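Local coordinates for hemerythrin HHE cation binding domain protein (Mycobacterium kansasii, PDB 6TYJ), which binds zinc and iron ions in a helical bundle of the hemerythrin family, its wider function being uncertain, at residues E14-H19 with D52-I57; R28-A33 with A42-L47; Y63-A68 with V129-A134; R81-Q86 with K108-A113. All coordinates share one frame; numbering follows the deposited sequence.

Overall arrangement
All four contacts belong to a helical bundle with zinc sites at its core. Contact 1 lies about 6 Å, centre to centre, from the middle of the chain and supplies His54, a zinc ligand. Contact 2 joins the same two helices about 18 Å away, between centres, beside a separate, outlying zinc. Contact 4 joins helices 70-91 and 100-121 and touches both: Phe55 CZ lies 3.8 Å from Val83 CB, while Ser31 OG and Lys108 NZ, 3.1 Å apart, probably form a hydrogen bond. Its Val83 side chain is about 7 Å from a core zinc. Contact 3 closes the far end, about 33 Å from contact 2 between centres, its Leu66 side chain about 11 Å from a zinc.

Contact 1: residues E14-H19 with D52-I57; sequences EVLKEH and DIHFRI. With ZN (zinc ion), chain B.
His54 joins helix 38-65 to helix 12-32 through its ring, using one nitrogen for the metal and the other for His19. Its NE2 binds the zinc ion at 2.1 Å, in a site completed by His20, Glu58, His114 and Glu118. On the other side of the ring, His54 ND1 donates to His19 ND1 at 2.8 Å, with an N-H...N angle of 149°. The bond is bent and tilted from both ring planes. It runs rim to rim, the two rings being inclined at 36°, so neither imidazole lies over the other. In each histidine CG is anti to the backbone N (chi1 -173° in His54), and the two side chains lie alongside, pointing oppositely, in the gap between nearly antiparallel helices.

Aliphatic groups pack against both rings. Leu16 CD2 approaches His54 CE1 at 4.0 Å, and in one of the two conformers of Ile57 it also meets Ile57 CD1. Ile53 CG1 comes obliquely to His19 CE1, at 3.9 Å.

One shell further out, His19 NE2 is hydrogen-bonded to Glu50 OE1. A relay thus runs from zinc through His54 and His19 to a carboxylate, the second-shell histidine helping to fix the rotation of the first. Such a relay would be expected to make the metal-bound imidazole a somewhat stronger electron donor toward the zinc.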
loop_
_atom_site.group_PDB
_atom_site.type_symbol
_atom_site.label_atom_id
_atom_site.label_comp_id
_atom_site.label_asym_id
_atom_site.label_seq_id
_atom_site.Cartn_x
_atom_site.Cartn_y
_atom_site.Cartn_z
ATOM N N GLU A 14 0.558 -1.195 -14.733
ATOM C CA GLU A 14 1.788 -0.429 -14.568
ATOM C C GLU A 14 1.696 0.509 -13.379
ATOM O O GLU A 14 2.660 0.649 -12.614
ATOM C CB GLU A 14 2.086 0.347 -15.851
ATOM C CG GLU A 14 2.380 -0.550 -17.043
ATOM C CD GLU A 14 2.432 0.201 -18.364
ATOM O OE1 GLU A 14 1.917 1.339 -18.430
ATOM O OE2 GLU A 14 2.987 -0.353 -19.338
ATOM N N VAL A 15 0.549 1.166 -13.203
ATOM C CA VAL A 15 0.378 2.041 -12.050
ATOM C C VAL A 15 0.644 1.281 -10.761
ATOM O O VAL A 15 1.371 1.754 -9.882
ATOM C CB VAL A 15 -1.029 2.667 -12.040
ATOM C CG1 VAL A 15 -1.288 3.341 -10.686
ATOM C CG2 VAL A 15 -1.146 3.671 -13.133
ATOM N N LEU A 16 0.042 0.094 -10.619
ATOM C CA LEU A 16 0.199 -0.646 -9.377
ATOM C C LEU A 16 1.609 -1.198 -9.246
ATOM O O LEU A 16 2.180 -1.160 -8.157
ATOM C CB LEU A 16 -0.811 -1.781 -9.270
ATOM C CG LEU A 16 -2.253 -1.295 -9.107
ATOM C CD1 LEU A 16 -3.138 -2.499 -9.143
ATOM C CD2 LEU A 16 -2.383 -0.558 -7.783
ATOM N N LYS A 17 2.176 -1.731 -10.329
ATOM C CA LYS A 17 3.527 -2.266 -10.220
ATOM C C LYS A 17 4.517 -1.160 -9.908
ATOM O O LYS A 17 5.429 -1.340 -9.077
ATOM C CB LYS A 17 3.901 -3.020 -11.504
ATOM C CG LYS A 17 3.125 -4.322 -11.643
ATOM C CD LYS A 17 3.321 -5.003 -12.998
ATOM C CE LYS A 17 4.581 -5.811 -13.018
ATOM N NZ LYS A 17 4.886 -6.265 -14.410
ATOM N N GLU A 18 4.374 -0.005 -10.558
ATOM C CA GLU A 18 5.302 1.083 -10.259
ATOM C C GLU A 18 5.143 1.545 -8.818
ATOM O O GLU A 18 6.126 1.912 -8.163
ATOM C CB GLU A 18 5.088 2.245 -11.229
ATOM C CG GLU A 18 5.571 1.942 -12.634
ATOM C CD GLU A 18 5.236 3.035 -13.625
ATOM O OE1 GLU A 18 5.126 4.209 -13.207
ATOM O OE2 GLU A 18 5.080 2.717 -14.826
ATOM N N HIS A 19 3.919 1.522 -8.294
ATOM C CA HIS A 19 3.753 1.963 -6.914
ATOM C C HIS A 19 4.263 0.924 -5.920
ATOM O O HIS A 19 4.776 1.296 -4.852
ATOM C CB HIS A 19 2.290 2.315 -6.640
ATOM C CG HIS A 19 2.142 3.254 -5.481
ATOM N ND1 HIS A 19 1.150 3.129 -4.530
ATOM C CD2 HIS A 19 2.881 4.333 -5.119
ATOM C CE1 HIS A 19 1.279 4.090 -3.637
ATOM N NE2 HIS A 19 2.320 4.835 -3.967
ATOM N N ASP A 52 -1.419 4.210 2.642
ATOM C CA ASP A 52 -2.799 4.710 2.677
ATOM C C ASP A 52 -3.370 4.835 1.277
ATOM O O ASP A 52 -4.442 4.287 0.973
ATOM C CB ASP A 52 -2.817 6.068 3.392
ATOM C CG ASP A 52 -4.195 6.692 3.478
ATOM O OD1 ASP A 52 -5.194 5.965 3.438
ATOM O OD2 ASP A 52 -4.267 7.924 3.590
ATOM N N ILE A 53 -2.662 5.534 0.397
ATOM C CA ILE A 53 -3.263 5.792 -0.908
ATOM C C ILE A 53 -3.247 4.547 -1.784
ATOM O O ILE A 53 -4.125 4.379 -2.656
ATOM C CB ILE A 53 -2.601 6.990 -1.593
ATOM C CG1 ILE A 53 -1.201 6.678 -2.063
ATOM C CG2 ILE A 53 -2.551 8.186 -0.645
ATOM C CD1 ILE A 53 -0.465 7.990 -2.469
ATOM N N HIS A 54 -2.286 3.649 -1.556
ATOM C CA HIS A 54 -2.201 2.427 -2.335
ATOM C C HIS A 54 -3.394 1.522 -2.090
ATOM O O HIS A 54 -4.042 1.057 -3.048
ATOM C CB HIS A 54 -0.922 1.693 -1.973
ATOM C CG HIS A 54 -0.663 0.509 -2.835
ATOM N ND1 HIS A 54 -0.123 0.618 -4.090
ATOM C CD2 HIS A 54 -0.862 -0.812 -2.618
ATOM C CE1 HIS A 54 0.007 -0.589 -4.620
ATOM N NE2 HIS A 54 -0.446 -1.468 -3.746
ATOM N N PHE A 55 -3.707 1.264 -0.812
ATOM C CA PHE A 55 -4.853 0.414 -0.507
ATOM C C PHE A 55 -6.144 1.057 -0.980
ATOM O O PHE A 55 -7.058 0.344 -1.401
ATOM C CB PHE A 55 -4.921 0.088 0.987
ATOM C CG PHE A 55 -3.952 -0.985 1.407
ATOM C CD1 PHE A 55 -3.010 -1.475 0.514
ATOM C CD2 PHE A 55 -4.015 -1.521 2.683
ATOM C CE1 PHE A 55 -2.107 -2.476 0.893
ATOM C CE2 PHE A 55 -3.129 -2.508 3.068
ATOM C CZ PHE A 55 -2.176 -2.991 2.167
ATOM N N ARG A 56 -6.233 2.391 -0.934
ATOM C CA ARG A 56 -7.464 3.053 -1.384
ATOM C C ARG A 56 -7.645 2.926 -2.886
ATOM O O ARG A 56 -8.771 2.668 -3.352
ATOM C CB ARG A 56 -7.451 4.521 -0.976
ATOM C CG ARG A 56 -7.723 4.754 0.493
ATOM C CD ARG A 56 -7.887 6.232 0.779
ATOM N NE ARG A 56 -7.808 6.479 2.209
ATOM C CZ ARG A 56 -8.863 6.588 3.000
ATOM N NH1 ARG A 56 -10.082 6.481 2.495
ATOM N NH2 ARG A 56 -8.699 6.822 4.293
ATOM N N ILE A 57 -6.582 3.150 -3.675
ATOM C CA ILE A 57 -6.807 2.991 -5.107
ATOM C C ILE A 57 -7.099 1.539 -5.448
ATOM O O ILE A 57 -7.922 1.288 -6.355
ATOM C CB ILE A 57 -5.672 3.564 -5.983
ATOM C CG1 ILE A 57 -4.378 2.767 -5.874
ATOM C CG2 ILE A 57 -5.443 5.049 -5.682
ATOM C CD1 ILE A 57 -3.358 3.235 -6.899
HETATM ZN ZN ZN B . -0.789 -3.503 -4.155
#

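Contact 2: residues R28-A33 with A42-L47; sequences RKISEA and ALFDEL. With ZN (zinc ion), chain E.
Ile30 and Leu43 mesh where helix 12-32 and helix 38-65 form an antiparallel helical hairpin, the first two long helices of the hemerythrin-like bundle. The short helical segments cross at 158° with axes 9.3 Å apart, closer than around His19 and His54.

Packing is tight on the bundle side. Ile30 CG1, anti to the carbonyl carbon (chi1 -67°), sits 3.6 Å from Leu43 CB, the two side chains lying head to tail. An extended chi2 of 164° carries CD1 onward, and it meets Leu47 CD2 at 3.7 Å, the leucine lying roughly perpendicular to the isoleucine. The same CD1 comes up to the edge of the Phe44 ring, near its plane. Trp104 of helix 100-121 packs against Ile30, Phe44 and Leu47.

The outer side is looser. Lys29 lies athwart Leu43, its CB 3.8 Å from Leu43 CD1. Its CD and CE run beside Leu43 CD2, the chain bending at chi3, and NZ ends at a water bound to a separate zinc ion. Glu46 OE2 binds this ion from the other helix at a long 2.5 Å. The water accepts a hydrogen bond from Lys29 NZ at 2.7 Å, so the lysine is linked to the zinc indirectly, its NZ remaining 6.8 Å from Glu46 OE1. Close to the ion lies an apolar group, Leu43 CD2, 3.5 Å from the zinc.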
loop_
_atom_site.group_PDB
_atom_site.type_symbol
_atom_site.label_atom_id
_atom_site.label_comp_id
_atom_site.label_asym_id
_atom_site.label_seq_id
_atom_site.Cartn_x
_atom_site.Cartn_y
_atom_site.Cartn_z
ATOM N N ARG A 28 13.010 -0.406 2.027
ATOM C CA ARG A 28 14.457 -0.613 2.059
ATOM C C ARG A 28 15.168 0.581 2.705
ATOM O O ARG A 28 16.070 0.399 3.539
ATOM C CB ARG A 28 14.954 -0.876 0.628
ATOM C CG ARG A 28 16.455 -0.996 0.466
ATOM C CD ARG A 28 16.842 -1.294 -0.988
ATOM N NE ARG A 28 16.432 -0.249 -1.932
ATOM C CZ ARG A 28 15.339 -0.294 -2.701
ATOM N NH1 ARG A 28 14.512 -1.339 -2.653
ATOM N NH2 ARG A 28 15.069 0.709 -3.530
ATOM N N LYS A 29 14.746 1.814 2.379
ATOM C CA LYS A 29 15.376 2.987 2.989
ATOM C C LYS A 29 15.141 3.019 4.496
ATOM O O LYS A 29 16.052 3.356 5.271
ATOM C CB LYS A 29 14.858 4.278 2.345
ATOM C CG LYS A 29 15.254 4.451 0.906
ATOM C CD LYS A 29 15.062 5.881 0.462
ATOM C CE LYS A 29 16.072 6.791 1.140
ATOM N NZ LYS A 29 16.197 8.088 0.414
ATOM N N ILE A 30 13.929 2.684 4.927
ATOM C CA ILE A 30 13.646 2.588 6.357
ATOM C C ILE A 30 14.576 1.585 7.012
ATOM O O ILE A 30 15.236 1.892 8.013
ATOM C CB ILE A 30 12.169 2.225 6.583
ATOM C CG1 ILE A 30 11.317 3.392 6.114
ATOM C CG2 ILE A 30 11.934 1.898 8.072
ATOM C CD1 ILE A 30 9.864 3.009 5.920
ATOM N N SER A 31 14.671 0.377 6.432
ATOM C CA SER A 31 15.515 -0.673 7.003
ATOM C C SER A 31 16.957 -0.236 7.113
ATOM O O SER A 31 17.673 -0.654 8.042
ATOM C CB SER A 31 15.464 -1.933 6.145
ATOM O OG SER A 31 14.157 -2.438 6.034
ATOM N N GLU A 32 17.419 0.571 6.166
ATOM C CA GLU A 32 18.826 0.933 6.129
ATOM C C GLU A 32 19.162 2.081 7.069
ATOM O O GLU A 32 20.341 2.248 7.413
ATOM C CB GLU A 32 19.243 1.312 4.703
ATOM C CG GLU A 32 19.346 0.161 3.713
ATOM C CD GLU A 32 19.461 0.658 2.268
ATOM O OE1 GLU A 32 19.106 1.836 2.010
ATOM O OE2 GLU A 32 19.900 -0.122 1.391
ATOM N N ALA A 33 18.157 2.875 7.490
ATOM C CA ALA A 33 18.379 4.012 8.359
ATOM C C ALA A 33 18.505 3.550 9.815
ATOM O O ALA A 33 17.964 2.506 10.198
ATOM C CB ALA A 33 17.221 5.003 8.216
ATOM N N ALA A 42 10.981 9.990 9.535
ATOM C CA ALA A 42 10.374 10.661 8.375
ATOM C C ALA A 42 10.053 9.661 7.287
ATOM O O ALA A 42 8.963 9.699 6.706
ATOM C CB ALA A 42 11.291 11.755 7.829
ATOM N N LEU A 43 10.972 8.727 7.024
ATOM C CA LEU A 43 10.725 7.733 5.990
ATOM C C LEU A 43 9.519 6.871 6.333
ATOM O O LEU A 43 8.730 6.509 5.446
ATOM C CB LEU A 43 11.984 6.874 5.821
ATOM C CG LEU A 43 13.143 7.506 5.037
ATOM C CD1 LEU A 43 14.355 6.586 5.289
ATOM C CD2 LEU A 43 12.854 7.644 3.532
ATOM N N PHE A 44 9.342 6.541 7.613
ATOM C CA PHE A 44 8.187 5.743 7.992
ATOM C C PHE A 44 6.884 6.507 7.750
ATOM O O PHE A 44 5.917 5.920 7.258
ATOM C CB PHE A 44 8.286 5.314 9.450
ATOM C CG PHE A 44 7.178 4.407 9.870
ATOM C CD1 PHE A 44 7.058 3.152 9.306
ATOM C CD2 PHE A 44 6.261 4.804 10.849
ATOM C CE1 PHE A 44 6.003 2.300 9.682
ATOM C CE2 PHE A 44 5.228 3.943 11.247
ATOM C CZ PHE A 44 5.115 2.695 10.666
ATOM N N ASP A 45 6.839 7.801 8.085
ATOM C CA ASP A 45 5.660 8.602 7.732
ATOM C C ASP A 45 5.412 8.581 6.232
ATOM O O ASP A 45 4.249 8.549 5.780
ATOM C CB ASP A 45 5.840 10.041 8.180
ATOM C CG ASP A 45 5.642 10.239 9.666
ATOM O OD1 ASP A 45 5.145 9.327 10.365
ATOM O OD2 ASP A 45 5.981 11.347 10.121
ATOM N N GLU A 46 6.483 8.688 5.431
ATOM C CA GLU A 46 6.307 8.681 3.974
ATOM C C GLU A 46 5.703 7.368 3.520
ATOM O O GLU A 46 4.808 7.349 2.656
ATOM C CB GLU A 46 7.653 8.913 3.279
ATOM C CG GLU A 46 8.218 10.302 3.518
ATOM C CD GLU A 46 9.619 10.469 2.957
ATOM O OE1 GLU A 46 9.844 10.137 1.774
ATOM O OE2 GLU A 46 10.492 10.938 3.708
ATOM N N LEU A 47 6.143 6.260 4.131
ATOM C CA LEU A 47 5.574 4.948 3.816
ATOM C C LEU A 47 4.098 4.882 4.181
ATOM O O LEU A 47 3.288 4.350 3.407
ATOM C CB LEU A 47 6.354 3.848 4.549
ATOM C CG LEU A 47 5.768 2.430 4.407
ATOM C CD1 LEU A 47 5.696 1.997 2.929
ATOM C CD2 LEU A 47 6.640 1.429 5.197
HETATM ZN ZN ZN E . 12.662 10.953 2.395
HETATM O O HOH W 1 14.708 10.267 1.167
#

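Contact 3: residues Y63-A68 with V129-A134; sequences YPALSA and VKITDA
The end of helix 38-65 at Ala65, and Leu66 just beyond it, are met by Val129 of the extended segment that leads into helix 133-161. Val129 carries the contact with both its methyls. Its CG1, anti to the backbone N (chi1 175°), approaches Ala65 O at 3.8 Å, while CG2 lies 3.7 Å from Leu66 O. CG2 also packs against Leu66 CG at 4.1 Å, the leucine and valine side chains standing nearly square to each other, and against Ala68 CB at 4.3 Å. Two of these contacts set methyls against carbonyl oxygens; the others are apolar.

In the bundle this is the end remote from the hairpin turn between the first two long helices. Here the chain leaves helical geometry at Leu66, whose N bonds back three residues to Tyr63 O at 3.0 Å. Leu66 also touches Ile73 of helix 70-91 and the loop residues Met122, Ala125 and Pro126.

Further along, Ile131 CD1 makes a looser contact with Ala65 CB at 4.5 Å, while both residues touch Leu139 of helix 133-161. The first turn of that helix is opened by Thr132, an N-cap whose OG1 bonds to Glu135 N.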
loop_
_atom_site.group_PDB
_atom_site.type_symbol
_atom_site.label_atom_id
_atom_site.label_comp_id
_atom_site.label_asym_id
_atom_site.label_seq_id
_atom_site.Cartn_x
_atom_site.Cartn_y
_atom_site.Cartn_z
ATOM N N TYR A 63 -9.683 -3.172 -7.634
ATOM C CA TYR A 63 -10.390 -4.396 -7.299
ATOM C C TYR A 63 -11.853 -4.375 -7.764
ATOM O O TYR A 63 -12.331 -5.440 -8.185
ATOM C CB TYR A 63 -10.271 -4.670 -5.788
ATOM C CG TYR A 63 -8.903 -5.088 -5.316
ATOM C CD1 TYR A 63 -8.004 -5.637 -6.204
ATOM C CD2 TYR A 63 -8.513 -4.925 -3.984
ATOM C CE1 TYR A 63 -6.726 -6.046 -5.786
ATOM C CE2 TYR A 63 -7.246 -5.331 -3.566
ATOM C CZ TYR A 63 -6.364 -5.877 -4.486
ATOM O OH TYR A 63 -5.088 -6.306 -4.128
ATOM N N PRO A 64 -12.595 -3.243 -7.762
ATOM C CA PRO A 64 -13.961 -3.293 -8.306
ATOM C C PRO A 64 -13.993 -3.674 -9.777
ATOM O O PRO A 64 -14.915 -4.390 -10.211
ATOM C CB PRO A 64 -14.482 -1.870 -8.040
ATOM C CG PRO A 64 -13.772 -1.490 -6.743
ATOM C CD PRO A 64 -12.364 -2.030 -6.942
ATOM N N ALA A 65 -13.009 -3.207 -10.557
ATOM C CA ALA A 65 -12.912 -3.572 -11.964
ATOM C C ALA A 65 -12.675 -5.061 -12.139
ATOM O O ALA A 65 -13.026 -5.642 -13.182
ATOM C CB ALA A 65 -11.785 -2.788 -12.635
ATOM N N LEU A 66 -12.090 -5.690 -11.131
ATOM C CA LEU A 66 -11.775 -7.105 -11.149
ATOM C C LEU A 66 -12.787 -7.934 -10.362
ATOM O O LEU A 66 -12.498 -9.086 -10.029
ATOM C CB LEU A 66 -10.365 -7.326 -10.595
ATOM C CG LEU A 66 -9.224 -7.219 -11.619
ATOM C CD1 LEU A 66 -9.122 -5.842 -12.273
ATOM C CD2 LEU A 66 -7.891 -7.641 -11.004
ATOM N N SER A 67 -13.984 -7.382 -10.090
ATOM C CA SER A 67 -14.905 -8.033 -9.165
ATOM C C SER A 67 -15.367 -9.411 -9.635
ATOM O O SER A 67 -15.818 -10.210 -8.808
ATOM C CB SER A 67 -16.120 -7.136 -8.906
ATOM O OG SER A 67 -16.811 -6.890 -10.116
ATOM N N ALA A 68 -15.232 -9.739 -10.931
ATOM C CA ALA A 68 -15.685 -11.045 -11.379
ATOM C C ALA A 68 -14.874 -12.185 -10.774
ATOM O O ALA A 68 -15.344 -13.329 -10.770
ATOM C CB ALA A 68 -15.663 -11.132 -12.915
ATOM N N VAL A 129 -11.993 -12.108 -15.530
ATOM C CA VAL A 129 -12.215 -10.682 -15.738
ATOM C C VAL A 129 -12.071 -10.349 -17.219
ATOM O O VAL A 129 -11.031 -10.626 -17.827
ATOM C CB VAL A 129 -11.243 -9.851 -14.899
ATOM C CG1 VAL A 129 -11.426 -8.378 -15.230
ATOM C CG2 VAL A 129 -11.490 -10.141 -13.437
ATOM N N LYS A 130 -13.103 -9.730 -17.784
ATOM C CA LYS A 130 -13.098 -9.266 -19.168
ATOM C C LYS A 130 -12.826 -7.766 -19.109
ATOM O O LYS A 130 -13.690 -6.987 -18.702
ATOM C CB LYS A 130 -14.425 -9.592 -19.857
ATOM N N ILE A 131 -11.607 -7.363 -19.470
ATOM C CA ILE A 131 -11.224 -5.954 -19.479
ATOM C C ILE A 131 -10.335 -5.700 -20.699
ATOM O O ILE A 131 -9.372 -6.437 -20.942
ATOM C CB ILE A 131 -10.552 -5.537 -18.143
ATOM C CG1 ILE A 131 -10.270 -4.026 -18.101
ATOM C CG2 ILE A 131 -9.309 -6.405 -17.786
ATOM C CD1 ILE A 131 -10.043 -3.491 -16.684
ATOM N N THR A 132 -10.688 -4.684 -21.493
ATOM C CA THR A 132 -9.995 -4.402 -22.743
ATOM C C THR A 132 -8.708 -3.618 -22.485
ATOM O O THR A 132 -8.507 -3.033 -21.424
ATOM C CB THR A 132 -10.873 -3.589 -23.696
ATOM O OG1 THR A 132 -11.264 -2.364 -23.065
ATOM C CG2 THR A 132 -12.128 -4.367 -24.135
ATOM N N ASP A 133 -7.823 -3.610 -23.487
ATOM C CA ASP A 133 -6.614 -2.803 -23.364
ATOM C C ASP A 133 -6.963 -1.335 -23.183
ATOM O O ASP A 133 -6.367 -0.641 -22.348
ATOM C CB ASP A 133 -5.718 -2.996 -24.590
ATOM C CG ASP A 133 -5.034 -4.344 -24.605
ATOM O OD1 ASP A 133 -4.959 -4.984 -23.531
ATOM O OD2 ASP A 133 -4.562 -4.758 -25.689
ATOM N N ALA A 134 -7.945 -0.850 -23.946
ATOM C CA ALA A 134 -8.413 0.521 -23.778
ATOM C C ALA A 134 -8.967 0.758 -22.376
ATOM O O ALA A 134 -8.736 1.821 -21.784
ATOM C CB ALA A 134 -9.470 0.842 -24.835
#

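Contact 4: residues R81-Q86 with K108-A113; sequences RQVIDQ and KTVLEA
A purely van der Waals seam between Val83 and Gln86 on helix 70-91 and Val110 and Leu111 on helix 100-121 joins the last two helices of the hemerythrin-like four-helix core. The short segments run antiparallel at 162°, with axes 9.2 Å apart, and the closest backbones are at Val83 and Leu111.

Val110 carries the contact, fitting among Gln82, Val83 and Gln86. Its CG1, anti to the backbone N (chi1 176°), points between Gln82 and Val83, lying 3.8 Å from Gln82 O and 3.9 Å from Val83 CG2. The other methyl, CG2, turns to Gln86 and meets its CG at 4.0 Å. There the glutamine chain bends, chi2 of 68° turning CD aside; its OE1 lies 4.1 Å from Val110 CG2. This edge is the more exposed one, and the polar ends of Gln82 and Gln86 lie on it.

Toward the bundle interior Val83 uses its second methyl: CG1 packs on Leu111 CD1 at 3.9 Å, the side chains meeting obliquely. Val83 also touches Phe107 and His114, the latter a zinc ligand on the same helix as Val110.

The seam therefore grades from amide-bearing chains outside to branched aliphatic groups inside, where Val83 sets an apolar side chain against the ligand His114 and may help to keep the surroundings of that imidazole apolar.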
loop_
_atom_site.group_PDB
_atom_site.type_symbol
_atom_site.label_atom_id
_atom_site.label_comp_id
_atom_site.label_asym_id
_atom_site.label_seq_id
_atom_site.Cartn_x
_atom_site.Cartn_y
_atom_site.Cartn_z
ATOM N N ARG A 81 -6.254 -6.634 5.250
ATOM C CA ARG A 81 -6.415 -6.755 6.701
ATOM C C ARG A 81 -5.142 -7.256 7.355
ATOM O O ARG A 81 -4.814 -6.847 8.465
ATOM C CB ARG A 81 -7.551 -7.710 7.053
ATOM C CG ARG A 81 -8.889 -7.240 6.582
ATOM C CD ARG A 81 -10.028 -7.952 7.314
ATOM N NE ARG A 81 -11.292 -7.608 6.684
ATOM C CZ ARG A 81 -11.986 -6.516 6.982
ATOM N NH1 ARG A 81 -13.128 -6.265 6.359
ATOM N NH2 ARG A 81 -11.532 -5.678 7.910
ATOM N N GLN A 82 -4.464 -8.203 6.707
ATOM C CA GLN A 82 -3.212 -8.726 7.234
ATOM C C GLN A 82 -2.208 -7.601 7.431
ATOM O O GLN A 82 -1.523 -7.511 8.462
ATOM C CB GLN A 82 -2.632 -9.768 6.277
ATOM C CG GLN A 82 -3.356 -11.131 6.263
ATOM C CD GLN A 82 -3.169 -11.865 7.583
ATOM O OE1 GLN A 82 -3.668 -11.430 8.628
ATOM N NE2 GLN A 82 -2.391 -12.966 7.562
ATOM N N VAL A 83 -2.073 -6.753 6.420
ATOM C CA VAL A 83 -1.116 -5.658 6.510
ATOM C C VAL A 83 -1.531 -4.667 7.595
ATOM O O VAL A 83 -0.698 -4.229 8.404
ATOM C CB VAL A 83 -0.964 -4.992 5.132
ATOM C CG1 VAL A 83 -0.084 -3.764 5.238
ATOM C CG2 VAL A 83 -0.360 -5.974 4.162
ATOM N N ILE A 84 -2.820 -4.286 7.629
ATOM C CA ILE A 84 -3.274 -3.298 8.612
ATOM C C ILE A 84 -3.139 -3.842 10.035
ATOM O O ILE A 84 -2.713 -3.125 10.950
ATOM C CB ILE A 84 -4.720 -2.855 8.290
ATOM C CG1 ILE A 84 -4.776 -2.090 6.964
ATOM C CG2 ILE A 84 -5.258 -1.982 9.398
ATOM C CD1 ILE A 84 -6.202 -1.876 6.457
ATOM N N ASP A 85 -3.465 -5.123 10.240
ATOM C CA ASP A 85 -3.346 -5.727 11.564
ATOM C C ASP A 85 -1.895 -5.753 12.015
ATOM O O ASP A 85 -1.597 -5.539 13.198
ATOM C CB ASP A 85 -3.916 -7.147 11.567
ATOM C CG ASP A 85 -5.410 -7.178 11.814
ATOM O OD1 ASP A 85 -6.029 -6.092 11.867
ATOM O OD2 ASP A 85 -5.960 -8.294 11.961
ATOM N N GLN A 86 -0.978 -6.046 11.093
ATOM C CA GLN A 86 0.428 -6.082 11.484
ATOM C C GLN A 86 0.947 -4.681 11.758
ATOM O O GLN A 86 1.802 -4.491 12.623
ATOM C CB GLN A 86 1.265 -6.755 10.399
ATOM C CG GLN A 86 2.685 -7.100 10.814
ATOM C CD GLN A 86 2.757 -8.202 11.871
ATOM O OE1 GLN A 86 2.104 -9.248 11.754
ATOM N NE2 GLN A 86 3.551 -7.971 12.906
ATOM N N LYS A 108 7.487 -5.610 7.521
ATOM C CA LYS A 108 8.054 -5.580 6.174
ATOM C C LYS A 108 7.735 -6.866 5.413
ATOM O O LYS A 108 7.357 -6.825 4.233
ATOM C CB LYS A 108 9.559 -5.331 6.253
ATOM C CG LYS A 108 10.198 -5.070 4.911
ATOM C CD LYS A 108 11.640 -4.602 5.040
ATOM C CE LYS A 108 12.556 -5.750 5.395
ATOM N NZ LYS A 108 14.005 -5.426 5.203
ATOM N N THR A 109 7.804 -8.010 6.096
ATOM C CA THR A 109 7.537 -9.290 5.447
ATOM C C THR A 109 6.094 -9.374 4.963
ATOM O O THR A 109 5.828 -9.840 3.848
ATOM C CB THR A 109 7.859 -10.435 6.409
ATOM O OG1 THR A 109 9.272 -10.433 6.664
ATOM C CG2 THR A 109 7.454 -11.788 5.819
ATOM N N VAL A 110 5.153 -8.953 5.805
ATOM C CA VAL A 110 3.741 -8.997 5.441
ATOM C C VAL A 110 3.462 -8.030 4.298
ATOM O O VAL A 110 2.712 -8.346 3.368
ATOM C CB VAL A 110 2.883 -8.677 6.679
ATOM C CG1 VAL A 110 1.424 -8.617 6.322
ATOM C CG2 VAL A 110 3.118 -9.713 7.777
ATOM N N LEU A 111 4.081 -6.852 4.340
ATOM C CA LEU A 111 3.859 -5.864 3.292
ATOM C C LEU A 111 4.374 -6.370 1.951
ATOM O O LEU A 111 3.673 -6.301 0.928
ATOM C CB LEU A 111 4.543 -4.557 3.684
ATOM C CG LEU A 111 4.196 -3.325 2.841
ATOM C CD1 LEU A 111 2.688 -3.147 2.613
ATOM C CD2 LEU A 111 4.790 -2.129 3.534
ATOM N N GLU A 112 5.600 -6.885 1.948
ATOM C CA GLU A 112 6.192 -7.439 0.737
ATOM C C GLU A 112 5.368 -8.606 0.210
ATOM O O GLU A 112 5.251 -8.782 -1.007
ATOM C CB GLU A 112 7.638 -7.865 1.019
ATOM N N ALA A 113 4.770 -9.395 1.107
ATOM C CA ALA A 113 3.902 -10.488 0.676
ATOM C C ALA A 113 2.623 -9.982 0.021
ATOM O O ALA A 113 2.062 -10.684 -0.827
ATOM C CB ALA A 113 3.556 -11.399 1.856
#